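Local coordinates for PbSGBP-B lipoprotein (Prevotella bryantii B14, PDB 6D2Y) that probably binds polysaccharide at the bacterial surface, as a magnesium-containing glycan-binding lipoprotein encoded in a polysaccharide utilization locus, at residues Ser59-Ile64 with Val100-Pro105; Lys75-Asn80 with Asp110-Ile115. One frame throughout, in Å; residues are numbered along the deposited sequence.

Contact 1: Ser59-Ile64 with Val100-Pro105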
loop_
_atom_site.group_PDB
_atom_site.type_symbol
_atom_site.label_atom_id
_atom_site.label_comp_id
_atom_site.label_asym_id
_atom_site.label_seq_id
_atom_site.Cartn_x
_atom_site.Cartn_y
_atom_site.Cartn_z
ATOM N N SER A 59 24.617 -4.659 11.708
ATOM C CA SER A 59 23.355 -5.232 11.281
ATOM C C SER A 59 23.351 -6.738 11.523
ATOM O O SER A 59 24.367 -7.342 11.878
ATOM C CB SER A 59 23.114 -4.950 9.801
ATOM O OG SER A 59 23.408 -3.601 9.486
ATOM N N LEU A 60 22.187 -7.347 11.322
ATOM C CA LEU A 60 22.093 -8.797 11.376
ATOM C C LEU A 60 22.932 -9.417 10.267
ATOM O O LEU A 60 23.036 -8.870 9.166
ATOM C CB LEU A 60 20.635 -9.239 11.251
ATOM C CG LEU A 60 19.643 -8.648 12.253
ATOM C CD1 LEU A 60 18.217 -8.850 11.768
ATOM C CD2 LEU A 60 19.839 -9.266 13.634
ATOM N N GLN A 61 23.546 -10.559 10.572
ATOM C CA GLN A 61 24.431 -11.318 9.693
ATOM C C GLN A 61 25.727 -10.581 9.378
ATOM O O GLN A 61 26.518 -11.076 8.566
ATOM C CB GLN A 61 23.756 -11.712 8.372
ATOM C CG GLN A 61 22.965 -13.005 8.437
ATOM C CD GLN A 61 21.863 -13.060 7.400
ATOM O OE1 GLN A 61 21.302 -12.032 7.020
ATOM N NE2 GLN A 61 21.545 -14.264 6.935
ATOM N N SER A 62 25.972 -9.420 9.979
ATOM C CA SER A 62 27.225 -8.718 9.748
ATOM C C SER A 62 28.368 -9.444 10.442
ATOM O O SER A 62 28.241 -9.891 11.585
ATOM C CB SER A 62 27.136 -7.279 10.255
ATOM O OG SER A 62 26.102 -6.570 9.596
ATOM N N THR A 63 29.489 -9.567 9.739
ATOM C CA THR A 63 30.679 -10.203 10.287
ATOM C C THR A 63 31.592 -9.126 10.860
ATOM O O THR A 63 32.040 -8.233 10.132
ATOM C CB THR A 63 31.400 -11.019 9.214
ATOM O OG1 THR A 63 30.467 -11.898 8.575
ATOM C CG2 THR A 63 32.512 -11.846 9.834
ATOM N N ILE A 64 31.855 -9.203 12.164
ATOM C CA ILE A 64 32.670 -8.223 12.867
ATOM C C ILE A 64 33.885 -8.927 13.457
ATOM O O ILE A 64 33.926 -10.153 13.583
ATOM C CB ILE A 64 31.876 -7.492 13.968
ATOM C CG1 ILE A 64 31.426 -8.482 15.045
ATOM C CG2 ILE A 64 30.681 -6.768 13.372
ATOM C CD1 ILE A 64 30.656 -7.843 16.177
ATOM N N VAL A 100 27.056 -11.575 13.550
ATOM C CA VAL A 100 25.861 -11.318 14.362
ATOM C C VAL A 100 24.753 -12.272 13.929
ATOM O O VAL A 100 24.534 -12.449 12.718
ATOM C CB VAL A 100 25.423 -9.861 14.214
ATOM C CG1 VAL A 100 24.314 -9.526 15.200
ATOM C CG2 VAL A 100 26.609 -8.925 14.415
ATOM N N PRO A 101 24.048 -12.915 14.861
ATOM C CA PRO A 101 22.960 -13.819 14.473
ATOM C C PRO A 101 21.893 -13.100 13.660
ATOM O O PRO A 101 21.745 -11.877 13.712
ATOM C CB PRO A 101 22.404 -14.304 15.817
ATOM C CG PRO A 101 23.544 -14.163 16.763
ATOM C CD PRO A 101 24.295 -12.941 16.314
ATOM N N ASN A 102 21.136 -13.890 12.895
ATOM C CA ASN A 102 20.152 -13.324 11.979
ATOM C C ASN A 102 18.834 -12.997 12.667
ATOM O O ASN A 102 18.096 -12.124 12.196
ATOM C CB ASN A 102 19.900 -14.289 10.816
ATOM C CG ASN A 102 19.339 -13.592 9.582
ATOM O OD1 ASN A 102 19.223 -14.188 8.510
ATOM N ND2 ASN A 102 19.004 -12.315 9.728
ATOM N N GLU A 103 18.519 -13.670 13.770
ATOM C CA GLU A 103 17.201 -13.539 14.374
ATOM C C GLU A 103 17.062 -12.225 15.134
ATOM O O GLU A 103 18.016 -11.735 15.746
ATOM C CB GLU A 103 16.927 -14.715 15.308
ATOM C CG GLU A 103 16.719 -16.030 14.582
ATOM C CD GLU A 103 15.656 -15.932 13.503
ATOM O OE1 GLU A 103 14.589 -15.338 13.768
ATOM O OE2 GLU A 103 15.893 -16.444 12.390
ATOM N N ILE A 104 15.863 -11.660 15.086
ATOM C CA ILE A 104 15.560 -10.437 15.837
ATOM C C ILE A 104 15.531 -10.764 17.328
ATOM O O ILE A 104 14.888 -11.749 17.730
ATOM C CB ILE A 104 14.223 -9.851 15.377
ATOM C CG1 ILE A 104 14.404 -9.033 14.097
ATOM C CG2 ILE A 104 13.599 -8.994 16.474
ATOM C CD1 ILE A 104 13.239 -9.137 13.143
ATOM N N PRO A 105 16.203 -9.991 18.178
ATOM C CA PRO A 105 16.173 -10.284 19.617
ATOM C C PRO A 105 14.816 -9.964 20.227
ATOM O O PRO A 105 14.205 -8.936 19.923
ATOM C CB PRO A 105 17.270 -9.375 20.184
ATOM C CG PRO A 105 17.351 -8.237 19.201
ATOM C CD PRO A 105 17.067 -8.843 17.857
#
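The carboxamides of Gln61 and Asn102 lie face over face, their planes 32° apart: Asn102 OD1 sits above the Gln61 amide, 3.1 Å from Gln61 CD, and Gln61 CD in turn lies over the Asn102 amide. Gln61 NE2 is 2.8 Å from Asn102 OD1, but because the oxygen stands over the plane the N-H does not point at it, and the pair is not a hydrogen bond. Both amides suit this exposed edge, where polar groups can also meet solvent. Beside them Leu60 crosses Asn102 at about a right angle and lays its two methyls on backbone carbonyls, CD2 at 3.2 Å from Pro101 O and CD1 at 3.3 Å from Asn102 O. Its chi1 of -55° puts CG anti to the carbonyl carbon. Val100 is the buried residue of the contact. Its CB lies 3.6 Å from Ser59 O and its CG2 3.4 Å from Ser62 O, so the beta-branched side chain packs against the turn's carbonyls, while its backbone N gives a nearly straight bond to Ser62 O (2.8 Å) and its O takes a weak one from Gln61 N. Inside the turn Ser59 O is gripped twice from one face of its plane, by Ser62 N and by Ser62 OG at 3.0 Å, for which a short hydroxyl side chain is well suited. Gln61 has the positive phi (66°) of the third position. The arrangement is a type II beta turn, Ser59 to Ser62, carrying the chain from one sheet of the N-terminal beta sandwich to the other, with the 100-105 loop tied to it by the two backbone bonds.

Contact 2: Lys75-Asn80 with Asp110-Ile115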
loop_
_atom_site.group_PDB
_atom_site.type_symbol
_atom_site.label_atom_id
_atom_site.label_comp_id
_atom_site.label_asym_id
_atom_site.label_seq_id
_atom_site.Cartn_x
_atom_site.Cartn_y
_atom_site.Cartn_z
ATOM N N LYS A 75 34.043 -18.826 25.526
ATOM C CA LYS A 75 33.411 -20.056 25.066
ATOM C C LYS A 75 32.153 -19.781 24.255
ATOM O O LYS A 75 31.902 -20.459 23.254
ATOM C CB LYS A 75 33.084 -20.959 26.258
ATOM C CG LYS A 75 34.274 -21.760 26.745
ATOM C CD LYS A 75 35.169 -22.151 25.579
ATOM C CE LYS A 75 36.521 -22.639 26.055
ATOM N NZ LYS A 75 37.598 -21.892 25.354
ATOM N N GLY A 76 31.361 -18.795 24.665
ATOM C CA GLY A 76 30.167 -18.434 23.932
ATOM C C GLY A 76 30.019 -16.929 23.858
ATOM O O GLY A 76 30.550 -16.185 24.686
ATOM N N ILE A 77 29.286 -16.489 22.837
ATOM C CA ILE A 77 28.944 -15.086 22.647
ATOM C C ILE A 77 27.455 -15.006 22.344
ATOM O O ILE A 77 26.963 -15.708 21.454
ATOM C CB ILE A 77 29.758 -14.448 21.502
ATOM C CG1 ILE A 77 31.229 -14.293 21.896
ATOM C CG2 ILE A 77 29.174 -13.103 21.111
ATOM C CD1 ILE A 77 32.082 -13.605 20.843
ATOM N N LEU A 78 26.740 -14.157 23.073
ATOM C CA LEU A 78 25.357 -13.839 22.753
ATOM C C LEU A 78 25.231 -12.360 22.439
ATOM O O LEU A 78 25.705 -11.517 23.207
ATOM C CB LEU A 78 24.416 -14.189 23.898
ATOM C CG LEU A 78 24.219 -15.674 24.134
ATOM C CD1 LEU A 78 25.120 -16.041 25.290
ATOM C CD2 LEU A 78 22.742 -15.988 24.455
ATOM N N PHE A 79 24.592 -12.057 21.315
ATOM C CA PHE A 79 24.134 -10.710 21.003
ATOM C C PHE A 79 22.700 -10.590 21.503
ATOM O O PHE A 79 21.794 -11.234 20.961
ATOM C CB PHE A 79 24.221 -10.461 19.501
ATOM C CG PHE A 79 25.622 -10.309 18.995
ATOM C CD1 PHE A 79 26.380 -11.419 18.653
ATOM C CD2 PHE A 79 26.181 -9.053 18.856
ATOM C CE1 PHE A 79 27.673 -11.273 18.179
ATOM C CE2 PHE A 79 27.470 -8.900 18.384
ATOM C CZ PHE A 79 28.218 -10.011 18.046
ATOM N N ASN A 80 22.496 -9.779 22.544
ATOM C CA ASN A 80 21.215 -9.690 23.253
ATOM C C ASN A 80 20.881 -11.090 23.752
ATOM O O ASN A 80 21.660 -11.638 24.551
ATOM C CB ASN A 80 20.168 -9.040 22.348
ATOM C CG ASN A 80 20.599 -7.683 21.846
ATOM O OD1 ASN A 80 20.659 -6.709 22.606
ATOM N ND2 ASN A 80 20.892 -7.607 20.556
ATOM N N ASP A 110 21.197 -4.203 24.227
ATOM C CA ASP A 110 22.313 -3.497 23.598
ATOM C C ASP A 110 23.636 -3.879 24.255
ATOM O O ASP A 110 24.451 -3.032 24.627
ATOM C CB ASP A 110 22.096 -1.983 23.626
ATOM C CG ASP A 110 21.020 -1.530 22.657
ATOM O OD1 ASP A 110 20.657 -2.310 21.748
ATOM O OD2 ASP A 110 20.540 -0.387 22.800
ATOM N N LYS A 111 23.837 -5.184 24.410
ATOM C CA LYS A 111 25.071 -5.724 24.950
ATOM C C LYS A 111 25.389 -7.034 24.248
ATOM O O LYS A 111 24.484 -7.775 23.852
ATOM C CB LYS A 111 24.976 -5.950 26.472
ATOM C CG LYS A 111 24.833 -4.665 27.279
ATOM C CD LYS A 111 24.563 -4.925 28.749
ATOM C CE LYS A 111 24.131 -3.645 29.453
ATOM N NZ LYS A 111 25.135 -2.558 29.296
HETATM N N MSE A 112 26.679 -7.298 24.079
HETATM C CA MSE A 112 27.152 -8.600 23.613
HETATM C C MSE A 112 27.782 -9.310 24.806
HETATM O O MSE A 112 28.753 -8.820 25.379
HETATM C CB MSE A 112 28.162 -8.444 22.472
HETATM C CG MSE A 112 29.253 -9.515 22.412
HETATM SE SE MSE A 112 30.380 -9.357 20.814
HETATM C CE MSE A 112 31.698 -8.144 21.507
ATOM N N TYR A 113 27.218 -10.446 25.193
ATOM C CA TYR A 113 27.651 -11.151 26.390
ATOM C C TYR A 113 28.721 -12.169 26.022
ATOM O O TYR A 113 28.494 -13.039 25.177
ATOM C CB TYR A 113 26.468 -11.830 27.078
ATOM C CG TYR A 113 25.346 -10.879 27.425
ATOM C CD1 TYR A 113 25.326 -10.199 28.634
ATOM C CD2 TYR A 113 24.305 -10.657 26.534
ATOM C CE1 TYR A 113 24.300 -9.325 28.951
ATOM C CE2 TYR A 113 23.278 -9.787 26.840
ATOM C CZ TYR A 113 23.279 -9.124 28.049
ATOM O OH TYR A 113 22.258 -8.256 28.363
HETATM N N MSE A 114 29.882 -12.059 26.653
HETATM C CA MSE A 114 30.927 -13.053 26.475
HETATM C C MSE A 114 30.915 -14.015 27.648
HETATM O O MSE A 114 30.959 -13.584 28.805
HETATM C CB MSE A 114 32.287 -12.387 26.346
HETATM C CG MSE A 114 32.253 -11.114 25.539
HETATM SE SE MSE A 114 33.894 -10.105 25.737
HETATM C CE MSE A 114 34.639 -10.600 24.052
ATOM N N ILE A 115 30.845 -15.314 27.356
ATOM C CA ILE A 115 30.761 -16.347 28.383
ATOM C C ILE A 115 32.044 -17.167 28.372
ATOM O O ILE A 115 32.441 -17.714 27.334
ATOM C CB ILE A 115 29.538 -17.264 28.210
ATOM C CG1 ILE A 115 28.221 -16.482 28.191
ATOM C CG2 ILE A 115 29.499 -18.272 29.340
ATOM C CD1 ILE A 115 27.050 -17.297 27.681
HETATM O O HOH W 1 20.823 -4.462 20.182
#
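Strands 75-79 and 111-115 run antiparallel, their short axes approaching to 4.6 Å with 165° between their N-to-C directions, paired through Gly76-Ile115 and Leu78-Tyr113 as hydrogen-bonded pairs, and a classic beta bulge opens the ladder where Lys75 N and Gly76 N both donate to Ile115 O. On the buried face Phe79 and Met112, a selenomethionine, lie side by side and point the same way. Met112 SE approaches the ring obliquely, 3.6 Å from Phe79 CZ, as a Met-aromatic contact, while Met112 CB lies over one ring face. Ile77 CG2 rests 3.8 Å from Met112 CG. Such bulky apolar groups suit a sandwich interior. The other face carries Leu78 and Ile115, whose CD1 methyls are modelled at a doubtfully short 3.3 Å, and Tyr113, whose ring takes Asn80 O at its edge and Lys111 CB above one face, toward the rim; its hydroxyl bonds to Thr109 OG1. At the far end Asn80 has CG anti to its carbonyl carbon (chi1 -56°). Its OD1 accepts Asp110 N at 3.0 Å, and Thr109 N as well. A water links Asn80 ND2 to Asp110 OD1, so the amide serves both as acceptor and donor. Asp110 and Lys111 have salt bridges to Lys206 and Asp125. In the sheet, strand 121-129 flanks 111-116 and strand 82-83 flanks 74-79, while Leu66 and Ile43 of the facing sheet cover Met112.

Contacts 1 and 2 belong to the same N-terminal beta sandwich, their centres about 12 Å apart, and their segments alternate along the chain. Phe79 of contact 2 is the main point of packing between them: Pro101 CD lies 3.5 Å from Phe79 CD1, Ile64 CD1 lies 3.8 Å from Phe79 CZ, and Val100 CG2 also reaches the ring. A second meeting point is Pro105 CB with Asn80 CB at 3.6 Å. Contact 1 thus packs strand and loop residues against the core side of contact 2. Both lie away from the magnesium site of Asp225, Asp227, Ser255, Asn257 and Asp452, which belongs to the presumed glycan-binding region.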